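Local atomic coordinates of citrate synthase (Sulfolobus solfataricus, PDB entry 1O7X), a protein that belongs to the citrate synthase family, whose largely helical subunits pair into a dimer. Residues Y84-L95 and N133-P143; K66-V75 and I145-S155. All coordinates share one frame; numbering follows the deposited sequence.

In the fold
Both interactions join elements of the same helical stretch, and each is partly buried; the centre of each lies about 19 Å from the centre of the chain, and the two centres are about 21 Å apart. Interaction 1 sets the turn between helices 77-85 and 92-106 against the end of helix 116-138. Interaction 2 sets the end of helix 59-70 against the loop leading into helix 152-161. Residues 133-143 and 145-155 almost adjoin, so the chain passes from one contact to the other. The chemistry differs: a tyrosine-arginine contact beside buried aliphatic packing, near the second subunit, in interaction 1; an asparagine gripping loop backbone, beside a tyrosine on proline and with no other subunit touching, in interaction 2.

Interaction 1: Y84-L95 and N133-P143; sequences YLMPKEADAIGL and NVYRRKEGNKP
Arg137 lays its CB over one face of the Tyr84 ring, 3.7 Å from the centroid and 19° off the ring normal, a CH-pi contact. Its CG turns toward the CD1 of Leu95, 4.0 Å away. The chain then bends at chi2 and chi3, bringing CD to 3.7 Å from the CA of Tyr84 and carrying the guanidinium back along the turn. NE and CZ come up against Met86 O, which stands over a guanidinium face at an angle too poor for a hydrogen bond. NH1 ends beside Tyr84 O and ring atom CD2, whereas NH2 lies beside Lys88 N, a second donor, so the two cannot bond. The planes stand 79° apart, and the guanidinium turns its edge to the ring at CD2.

Beyond the arginine, the hydroxyl of Tyr84 donates to Asn141 O, OH to O 2.6 Å, with the donor tilted from the carbonyl plane. Pro143 flanks the same end of the ring, its CD 3.8 Å from Tyr84 CZ. Within the 133-143 segment, Arg136 NH1 donates to Lys142 O (2.7 Å), and its NE bonds Ala159 O. Deeper in, Val134 CG1 touches both Ala92 CB (3.8 Å) and Leu95 CD1 (3.7 Å). CG of Lys138 passes Leu95 CD1; its far end lies near the Lys88 and Ala90 carbonyls without a hydrogen bond, and its charge makes a cation-pi contact with Tyr328.

The helical hairpin formed by helices 77-85 and 92-106 thus lies against the end of helix 116-138, beyond which Gly140, with positive phi, is the first residue to leave helical geometry. Asp91 caps helix 92-106, while Met86 and Ala90 pack on Ser105, and Pro87 on Ile106, of the second subunit.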
loop_
_atom_site.group_PDB
_atom_site.type_symbol
_atom_site.label_atom_id
_atom_site.label_comp_id
_atom_site.label_asym_id
_atom_site.label_seq_id
_atom_site.Cartn_x
_atom_site.Cartn_y
_atom_site.Cartn_z
ATOM N N TYR A 84 18.537 5.420 -7.559
ATOM C CA TYR A 84 19.695 5.006 -8.340
ATOM C C TYR A 84 20.335 3.746 -7.760
ATOM O O TYR A 84 21.062 3.130 -8.570
ATOM C CB TYR A 84 20.643 6.175 -8.588
ATOM C CG TYR A 84 20.245 7.012 -9.796
ATOM C CD1 TYR A 84 19.152 7.871 -9.749
ATOM C CD2 TYR A 84 20.959 6.919 -10.981
ATOM C CE1 TYR A 84 18.790 8.621 -10.846
ATOM C CE2 TYR A 84 20.601 7.658 -12.100
ATOM C CZ TYR A 84 19.513 8.514 -12.023
ATOM O OH TYR A 84 19.147 9.234 -13.124
ATOM N N LEU A 85 20.036 3.268 -6.553
ATOM C CA LEU A 85 20.549 2.007 -6.079
ATOM C C LEU A 85 19.795 0.795 -6.630
ATOM O O LEU A 85 20.354 -0.314 -6.613
ATOM C CB LEU A 85 20.536 1.873 -4.547
ATOM C CG LEU A 85 21.606 2.640 -3.776
ATOM C CD1 LEU A 85 21.299 2.585 -2.290
ATOM C CD2 LEU A 85 23.023 2.155 -4.065
ATOM N N MET A 86 18.551 0.930 -7.084
ATOM C CA MET A 86 17.819 -0.202 -7.652
ATOM C C MET A 86 18.233 -0.511 -9.089
ATOM O O MET A 86 18.822 0.293 -9.834
ATOM C CB MET A 86 16.330 0.131 -7.550
ATOM C CG MET A 86 15.909 0.620 -6.165
ATOM S SD MET A 86 16.275 -0.638 -4.902
ATOM C CE MET A 86 15.155 -1.887 -5.464
ATOM N N PRO A 87 17.968 -1.735 -9.548
ATOM C CA PRO A 87 18.286 -2.155 -10.890
ATOM C C PRO A 87 17.635 -1.260 -11.927
ATOM O O PRO A 87 16.402 -1.085 -11.896
ATOM C CB PRO A 87 17.688 -3.551 -11.026
ATOM C CG PRO A 87 17.339 -3.994 -9.661
ATOM C CD PRO A 87 17.198 -2.773 -8.810
ATOM N N LYS A 88 18.396 -0.881 -12.955
ATOM C CA LYS A 88 17.808 -0.079 -14.028
ATOM C C LYS A 88 16.652 -0.810 -14.691
ATOM O O LYS A 88 15.705 -0.172 -15.152
ATOM C CB LYS A 88 18.843 0.371 -15.035
ATOM C CG LYS A 88 18.934 -0.344 -16.371
ATOM C CD LYS A 88 19.639 0.611 -17.327
ATOM C CE LYS A 88 19.670 0.036 -18.725
ATOM N NZ LYS A 88 20.792 0.674 -19.463
ATOM N N GLU A 89 16.651 -2.127 -14.709
ATOM C CA GLU A 89 15.585 -2.918 -15.279
ATOM C C GLU A 89 14.388 -3.079 -14.349
ATOM O O GLU A 89 13.493 -3.862 -14.691
ATOM C CB GLU A 89 16.112 -4.285 -15.715
ATOM C CG GLU A 89 17.624 -4.416 -15.809
ATOM C CD GLU A 89 18.278 -4.529 -14.440
ATOM O OE1 GLU A 89 17.677 -5.196 -13.574
ATOM O OE2 GLU A 89 19.364 -3.962 -14.200
ATOM N N ALA A 90 14.336 -2.418 -13.188
ATOM C CA ALA A 90 13.157 -2.564 -12.339
ATOM C C ALA A 90 11.935 -1.958 -13.055
ATOM O O ALA A 90 12.053 -1.012 -13.820
ATOM C CB ALA A 90 13.295 -1.867 -10.990
ATOM N N ASP A 91 10.745 -2.445 -12.748
ATOM C CA ASP A 91 9.541 -1.832 -13.268
ATOM C C ASP A 91 9.530 -0.404 -12.694
ATOM O O ASP A 91 10.041 -0.144 -11.601
ATOM C CB ASP A 91 8.313 -2.635 -12.921
ATOM C CG ASP A 91 6.979 -2.002 -13.246
ATOM O OD1 ASP A 91 6.683 -0.821 -12.938
ATOM O OD2 ASP A 91 6.167 -2.749 -13.849
ATOM N N ALA A 92 8.883 0.500 -13.425
ATOM C CA ALA A 92 8.893 1.912 -13.113
ATOM C C ALA A 92 7.976 2.247 -11.950
ATOM O O ALA A 92 8.280 3.155 -11.135
ATOM C CB ALA A 92 8.617 2.731 -14.362
ATOM N N ILE A 93 6.900 1.482 -11.848
ATOM C CA ILE A 93 5.982 1.711 -10.713
ATOM C C ILE A 93 6.673 1.309 -9.412
ATOM O O ILE A 93 6.507 1.961 -8.385
ATOM C CB ILE A 93 4.663 0.955 -10.918
ATOM C CG1 ILE A 93 3.909 1.479 -12.130
ATOM C CG2 ILE A 93 3.816 0.953 -9.652
ATOM C CD1 ILE A 93 3.860 2.970 -12.397
ATOM N N GLY A 94 7.500 0.265 -9.482
ATOM C CA GLY A 94 8.279 -0.293 -8.405
ATOM C C GLY A 94 9.237 0.771 -7.883
ATOM O O GLY A 94 9.356 1.034 -6.682
ATOM N N LEU A 95 9.909 1.404 -8.852
ATOM C CA LEU A 95 10.870 2.455 -8.498
ATOM C C LEU A 95 10.089 3.587 -7.861
ATOM O O LEU A 95 10.609 4.160 -6.923
ATOM C CB LEU A 95 11.681 2.954 -9.675
ATOM C CG LEU A 95 12.707 2.077 -10.384
ATOM C CD1 LEU A 95 13.299 2.775 -11.603
ATOM C CD2 LEU A 95 13.848 1.685 -9.462
ATOM N N ASN A 133 12.932 11.450 -12.730
ATOM C CA ASN A 133 14.136 10.678 -12.412
ATOM C C ASN A 133 14.048 9.180 -12.463
ATOM O O ASN A 133 15.068 8.513 -12.659
ATOM C CB ASN A 133 14.704 11.184 -11.083
ATOM C CG ASN A 133 15.223 12.590 -11.397
ATOM O OD1 ASN A 133 16.221 12.669 -12.112
ATOM N ND2 ASN A 133 14.525 13.597 -10.904
ATOM N N VAL A 134 12.851 8.610 -12.408
ATOM C CA VAL A 134 12.722 7.153 -12.589
ATOM C C VAL A 134 13.045 6.913 -14.068
ATOM O O VAL A 134 13.703 5.932 -14.412
ATOM C CB VAL A 134 11.322 6.653 -12.247
ATOM C CG1 VAL A 134 11.024 5.316 -12.922
ATOM C CG2 VAL A 134 11.133 6.573 -10.745
ATOM N N TYR A 135 12.568 7.826 -14.928
ATOM C CA TYR A 135 12.889 7.766 -16.330
ATOM C C TYR A 135 14.386 7.899 -16.595
ATOM O O TYR A 135 14.955 7.065 -17.310
ATOM C CB TYR A 135 12.167 8.887 -17.083
ATOM C CG TYR A 135 12.590 9.010 -18.526
ATOM C CD1 TYR A 135 12.582 7.891 -19.352
ATOM C CD2 TYR A 135 13.027 10.212 -19.067
ATOM C CE1 TYR A 135 12.943 7.970 -20.681
ATOM C CE2 TYR A 135 13.416 10.299 -20.397
ATOM C CZ TYR A 135 13.349 9.186 -21.202
ATOM O OH TYR A 135 13.690 9.245 -22.537
ATOM N N ARG A 136 15.023 8.943 -16.026
ATOM C CA ARG A 136 16.451 9.103 -16.278
ATOM C C ARG A 136 17.246 7.876 -15.877
ATOM O O ARG A 136 18.123 7.450 -16.605
ATOM C CB ARG A 136 17.049 10.326 -15.616
ATOM C CG ARG A 136 16.228 11.582 -15.801
ATOM C CD ARG A 136 17.090 12.807 -15.503
ATOM N NE ARG A 136 17.219 13.587 -16.710
ATOM C CZ ARG A 136 18.220 13.706 -17.558
ATOM N NH1 ARG A 136 19.353 13.053 -17.360
ATOM N NH2 ARG A 136 18.048 14.488 -18.616
ATOM N N ARG A 137 16.923 7.264 -14.755
ATOM C CA ARG A 137 17.646 6.118 -14.227
ATOM C C ARG A 137 17.445 4.879 -15.066
ATOM O O ARG A 137 18.310 4.000 -15.055
ATOM C CB ARG A 137 17.219 5.917 -12.775
ATOM C CG ARG A 137 16.883 4.501 -12.362
ATOM C CD ARG A 137 17.929 3.935 -11.441
ATOM N NE ARG A 137 18.396 2.617 -11.862
ATOM C CZ ARG A 137 19.679 2.394 -12.114
ATOM N NH1 ARG A 137 20.563 3.363 -11.993
ATOM N NH2 ARG A 137 20.158 1.238 -12.487
ATOM N N LYS A 138 16.321 4.763 -15.757
ATOM C CA LYS A 138 16.041 3.591 -16.570
ATOM C C LYS A 138 16.691 3.718 -17.946
ATOM O O LYS A 138 16.739 2.747 -18.703
ATOM C CB LYS A 138 14.549 3.327 -16.696
ATOM C CG LYS A 138 13.722 3.029 -15.472
ATOM C CD LYS A 138 12.483 2.179 -15.777
ATOM C CE LYS A 138 12.910 0.759 -15.987
ATOM N NZ LYS A 138 12.207 -0.025 -16.998
ATOM N N GLU A 139 17.094 4.903 -18.330
ATOM C CA GLU A 139 17.792 5.204 -19.552
ATOM C C GLU A 139 19.290 5.398 -19.252
ATOM O O GLU A 139 20.107 5.667 -20.146
ATOM C CB GLU A 139 17.295 6.494 -20.199
ATOM C CG GLU A 139 16.085 6.479 -21.076
ATOM C CD GLU A 139 15.976 5.325 -22.043
ATOM O OE1 GLU A 139 16.859 5.246 -22.939
ATOM O OE2 GLU A 139 15.032 4.512 -21.906
ATOM N N GLY A 140 19.637 5.318 -17.964
ATOM C CA GLY A 140 20.979 5.490 -17.468
ATOM C C GLY A 140 21.538 6.899 -17.351
ATOM O O GLY A 140 22.758 7.061 -17.183
ATOM N N ASN A 141 20.749 7.961 -17.401
ATOM C CA ASN A 141 21.285 9.299 -17.325
ATOM C C ASN A 141 21.492 9.779 -15.895
ATOM O O ASN A 141 20.933 9.155 -14.998
ATOM C CB ASN A 141 20.386 10.307 -18.031
ATOM C CG ASN A 141 19.770 9.993 -19.363
ATOM O OD1 ASN A 141 20.432 9.564 -20.309
ATOM N ND2 ASN A 141 18.458 10.220 -19.454
ATOM N N LYS A 142 22.233 10.864 -15.680
ATOM C CA LYS A 142 22.349 11.436 -14.344
ATOM C C LYS A 142 20.990 12.070 -13.999
ATOM O O LYS A 142 20.240 12.465 -14.890
ATOM C CB LYS A 142 23.381 12.559 -14.244
ATOM C CG LYS A 142 24.788 12.241 -14.704
ATOM C CD LYS A 142 25.509 11.281 -13.768
ATOM C CE LYS A 142 26.922 10.977 -14.251
ATOM N NZ LYS A 142 27.977 11.796 -13.559
ATOM N N PRO A 143 20.718 12.217 -12.714
ATOM C CA PRO A 143 19.475 12.772 -12.244
ATOM C C PRO A 143 19.320 14.254 -12.536
ATOM O O PRO A 143 20.303 14.985 -12.472
ATOM C CB PRO A 143 19.481 12.527 -10.743
ATOM C CG PRO A 143 20.894 12.272 -10.375
ATOM C CD PRO A 143 21.563 11.734 -11.600
#

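Interaction 2: K66-V75 and I145-S155; sequences KAKLNEEYEV and IPEPSDSFAKS
The side-chain amide of Asn70 reads both backbone groups of Ser149. Its OD1 accepts from Ser149 N at 3.1 Å, the donor standing 41° above the carbonyl plane and therefore not on a lone pair, while its ND2 gives back a hydrogen bond to Ser149 O at 3.2 Å, with that oxygen lying in the amide plane. Two bonds of opposite sense fix the rotation of the amide, and Pro148 packs alongside, its CB 3.6 Å from Asn70 CG. One turn earlier, the extended chain of Lys66 reaches the loop: NZ donates to Asp150 O at 3.2 Å, meeting it almost straight along the carbonyl bond (175°).

Such side-chain bonds tie helix 59-70, near its C-terminal end, to the loop before helix 152-161 in this all-helical part of the citrate synthase fold. Ser151 stands at the N-cap just before that second helix, its OG accepting from Lys154 N, and the OG of Ser155 in the first turn donates to Glu147 O at 2.6 Å, holding the loop to the helix.

Tyr73 fills the apolar side. Pro146 CB sits over one face of its ring, 3.6 Å from the centroid, in a CH-pi contact, and Leu69 O lies over the opposite face. At the ring's edge, Tyr73 OH comes to 3.5 Å from Phe152 CD1. With CG anti to the backbone N (chi1 171°), Phe152 crosses Leu69 at about a right angle, CD1 to CD1 4.2 Å, and meets the ring of Tyr44 from helix 44-53, whose Glu45 accepts from Phe152 N.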
loop_
_atom_site.group_PDB
_atom_site.type_symbol
_atom_site.label_atom_id
_atom_site.label_comp_id
_atom_site.label_asym_id
_atom_site.label_seq_id
_atom_site.Cartn_x
_atom_site.Cartn_y
_atom_site.Cartn_z
ATOM N N LYS A 66 0.980 28.238 -8.280
ATOM C CA LYS A 66 2.075 28.083 -9.223
ATOM C C LYS A 66 3.429 28.286 -8.561
ATOM O O LYS A 66 4.350 27.503 -8.754
ATOM C CB LYS A 66 1.894 29.067 -10.377
ATOM C CG LYS A 66 0.875 28.601 -11.413
ATOM C CD LYS A 66 1.097 29.416 -12.683
ATOM C CE LYS A 66 0.442 28.794 -13.896
ATOM N NZ LYS A 66 0.823 29.548 -15.128
ATOM N N ALA A 67 3.535 29.358 -7.782
ATOM C CA ALA A 67 4.741 29.681 -7.044
ATOM C C ALA A 67 5.005 28.558 -6.038
ATOM O O ALA A 67 6.095 27.993 -5.990
ATOM C CB ALA A 67 4.611 31.015 -6.346
ATOM N N LYS A 68 3.963 28.198 -5.296
ATOM C CA LYS A 68 4.108 27.083 -4.360
ATOM C C LYS A 68 4.684 25.899 -5.122
ATOM O O LYS A 68 5.815 25.515 -4.780
ATOM C CB LYS A 68 2.817 26.827 -3.602
ATOM C CG LYS A 68 3.012 25.935 -2.382
ATOM C CD LYS A 68 3.470 26.710 -1.159
ATOM C CE LYS A 68 4.376 25.832 -0.293
ATOM N NZ LYS A 68 5.659 26.545 0.006
ATOM N N LEU A 69 4.065 25.381 -6.179
ATOM C CA LEU A 69 4.680 24.290 -6.933
ATOM C C LEU A 69 6.168 24.536 -7.136
ATOM O O LEU A 69 6.976 23.776 -6.605
ATOM C CB LEU A 69 4.097 24.045 -8.317
ATOM C CG LEU A 69 2.676 23.526 -8.449
ATOM C CD1 LEU A 69 2.248 23.517 -9.907
ATOM C CD2 LEU A 69 2.531 22.147 -7.838
ATOM N N ASN A 70 6.553 25.602 -7.820
ATOM C CA ASN A 70 7.926 25.976 -8.109
ATOM C C ASN A 70 8.935 25.918 -6.968
ATOM O O ASN A 70 10.121 25.676 -7.216
ATOM C CB ASN A 70 7.973 27.387 -8.705
ATOM C CG ASN A 70 7.716 27.432 -10.193
ATOM O OD1 ASN A 70 7.990 26.501 -10.958
ATOM N ND2 ASN A 70 7.149 28.567 -10.621
ATOM N N GLU A 71 8.530 26.138 -5.729
ATOM C CA GLU A 71 9.341 26.065 -4.547
ATOM C C GLU A 71 9.554 24.642 -4.040
ATOM O O GLU A 71 10.244 24.452 -3.038
ATOM C CB GLU A 71 8.609 26.805 -3.402
ATOM C CG GLU A 71 9.025 28.247 -3.270
ATOM C CD GLU A 71 8.541 29.031 -2.077
ATOM O OE1 GLU A 71 7.636 28.604 -1.333
ATOM O OE2 GLU A 71 9.117 30.141 -1.905
ATOM N N GLU A 72 8.892 23.657 -4.631
ATOM C CA GLU A 72 8.849 22.311 -4.102
ATOM C C GLU A 72 9.318 21.161 -4.964
ATOM O O GLU A 72 8.973 20.015 -4.638
ATOM C CB GLU A 72 7.361 22.073 -3.759
ATOM C CG GLU A 72 6.769 22.831 -2.605
ATOM C CD GLU A 72 7.418 22.577 -1.265
ATOM O OE1 GLU A 72 8.278 21.681 -1.110
ATOM O OE2 GLU A 72 7.056 23.324 -0.322
ATOM N N TYR A 73 10.105 21.360 -6.010
ATOM C CA TYR A 73 10.549 20.248 -6.841
ATOM C C TYR A 73 11.718 19.484 -6.238
ATOM O O TYR A 73 11.838 18.271 -6.433
ATOM C CB TYR A 73 10.915 20.681 -8.255
ATOM C CG TYR A 73 9.740 21.096 -9.112
ATOM C CD1 TYR A 73 9.644 22.422 -9.538
ATOM C CD2 TYR A 73 8.743 20.218 -9.515
ATOM C CE1 TYR A 73 8.600 22.855 -10.329
ATOM C CE2 TYR A 73 7.701 20.640 -10.306
ATOM C CZ TYR A 73 7.634 21.954 -10.715
ATOM O OH TYR A 73 6.598 22.412 -11.505
ATOM N N GLU A 74 12.595 20.202 -5.549
ATOM C CA GLU A 74 13.773 19.578 -4.956
ATOM C C GLU A 74 13.350 18.435 -4.038
ATOM O O GLU A 74 12.364 18.554 -3.323
ATOM C CB GLU A 74 14.619 20.566 -4.165
ATOM C CG GLU A 74 16.117 20.293 -4.134
ATOM C CD GLU A 74 16.908 21.445 -3.528
ATOM O OE1 GLU A 74 16.290 22.451 -3.094
ATOM O OE2 GLU A 74 18.158 21.369 -3.473
ATOM N N VAL A 75 14.046 17.318 -4.170
ATOM C CA VAL A 75 13.880 16.164 -3.318
ATOM C C VAL A 75 15.242 15.859 -2.682
ATOM O O VAL A 75 16.279 15.950 -3.347
ATOM C CB VAL A 75 13.334 14.902 -4.004
ATOM C CG1 VAL A 75 12.017 15.180 -4.715
ATOM C CG2 VAL A 75 14.303 14.246 -4.982
ATOM N N ILE A 145 16.569 17.565 -11.645
ATOM C CA ILE A 145 15.467 18.124 -10.873
ATOM C C ILE A 145 14.782 19.255 -11.630
ATOM O O ILE A 145 15.436 20.149 -12.150
ATOM C CB ILE A 145 16.029 18.711 -9.552
ATOM C CG1 ILE A 145 16.947 17.696 -8.883
ATOM C CG2 ILE A 145 14.925 19.208 -8.636
ATOM C CD1 ILE A 145 16.380 16.747 -7.867
ATOM N N PRO A 146 13.458 19.260 -11.666
ATOM C CA PRO A 146 12.688 20.288 -12.313
ATOM C C PRO A 146 13.007 21.660 -11.751
ATOM O O PRO A 146 13.012 21.821 -10.526
ATOM C CB PRO A 146 11.234 19.960 -12.005
ATOM C CG PRO A 146 11.258 18.506 -11.741
ATOM C CD PRO A 146 12.583 18.226 -11.070
ATOM N N GLU A 147 13.216 22.634 -12.634
ATOM C CA GLU A 147 13.433 24.004 -12.183
ATOM C C GLU A 147 12.130 24.791 -12.347
ATOM O O GLU A 147 11.271 24.444 -13.156
ATOM C CB GLU A 147 14.487 24.756 -12.974
ATOM C CG GLU A 147 15.859 24.127 -13.081
ATOM C CD GLU A 147 16.470 24.356 -14.456
ATOM O OE1 GLU A 147 15.834 25.059 -15.282
ATOM O OE2 GLU A 147 17.578 23.809 -14.687
ATOM N N PRO A 148 12.052 25.871 -11.594
ATOM C CA PRO A 148 10.898 26.749 -11.668
ATOM C C PRO A 148 10.741 27.219 -13.110
ATOM O O PRO A 148 11.704 27.476 -13.828
ATOM C CB PRO A 148 11.211 27.855 -10.691
ATOM C CG PRO A 148 12.231 27.292 -9.752
ATOM C CD PRO A 148 13.043 26.348 -10.605
ATOM N N SER A 149 9.499 27.292 -13.564
ATOM C CA SER A 149 9.133 27.731 -14.892
ATOM C C SER A 149 7.678 28.210 -14.863
ATOM O O SER A 149 6.995 28.190 -13.842
ATOM C CB SER A 149 9.346 26.670 -15.954
ATOM O OG SER A 149 8.169 26.126 -16.519
ATOM N N ASP A 150 7.234 28.635 -16.044
ATOM C CA ASP A 150 5.903 29.152 -16.295
ATOM C C ASP A 150 4.876 28.037 -16.154
ATOM O O ASP A 150 3.730 28.389 -15.845
ATOM C CB ASP A 150 5.745 29.867 -17.636
ATOM C CG ASP A 150 6.551 29.270 -18.765
ATOM O OD1 ASP A 150 7.211 28.219 -18.608
ATOM O OD2 ASP A 150 6.580 29.809 -19.901
ATOM N N SER A 151 5.245 26.773 -16.350
ATOM C CA SER A 151 4.269 25.711 -16.124
ATOM C C SER A 151 4.933 24.467 -15.544
ATOM O O SER A 151 6.153 24.306 -15.515
ATOM C CB SER A 151 3.510 25.357 -17.394
ATOM O OG SER A 151 4.180 24.317 -18.075
ATOM N N PHE A 152 4.076 23.560 -15.081
ATOM C CA PHE A 152 4.492 22.255 -14.533
ATOM C C PHE A 152 4.811 21.328 -15.692
ATOM O O PHE A 152 5.864 20.690 -15.674
ATOM C CB PHE A 152 3.426 21.740 -13.599
ATOM C CG PHE A 152 3.498 20.356 -13.056
ATOM C CD1 PHE A 152 3.903 20.131 -11.743
ATOM C CD2 PHE A 152 3.092 19.259 -13.808
ATOM C CE1 PHE A 152 3.935 18.860 -11.209
ATOM C CE2 PHE A 152 3.138 17.983 -13.277
ATOM C CZ PHE A 152 3.549 17.783 -11.974
ATOM N N ALA A 153 4.009 21.302 -16.758
ATOM C CA ALA A 153 4.369 20.472 -17.915
ATOM C C ALA A 153 5.757 20.851 -18.435
ATOM O O ALA A 153 6.661 20.012 -18.620
ATOM C CB ALA A 153 3.306 20.602 -18.983
ATOM N N LYS A 154 5.999 22.152 -18.640
ATOM C CA LYS A 154 7.314 22.614 -19.091
ATOM C C LYS A 154 8.333 22.094 -18.082
ATOM O O LYS A 154 9.220 21.332 -18.428
ATOM C CB LYS A 154 7.331 24.124 -19.236
ATOM C CG LYS A 154 8.607 24.830 -19.647
ATOM C CD LYS A 154 8.267 26.066 -20.462
ATOM C CE LYS A 154 9.412 27.039 -20.674
ATOM N NZ LYS A 154 9.190 28.377 -20.058
ATOM N N SER A 155 8.166 22.371 -16.802
ATOM C CA SER A 155 9.106 21.885 -15.809
ATOM C C SER A 155 9.455 20.412 -15.934
ATOM O O SER A 155 10.639 20.057 -15.954
ATOM C CB SER A 155 8.592 22.216 -14.402
ATOM O OG SER A 155 9.014 23.546 -14.089
#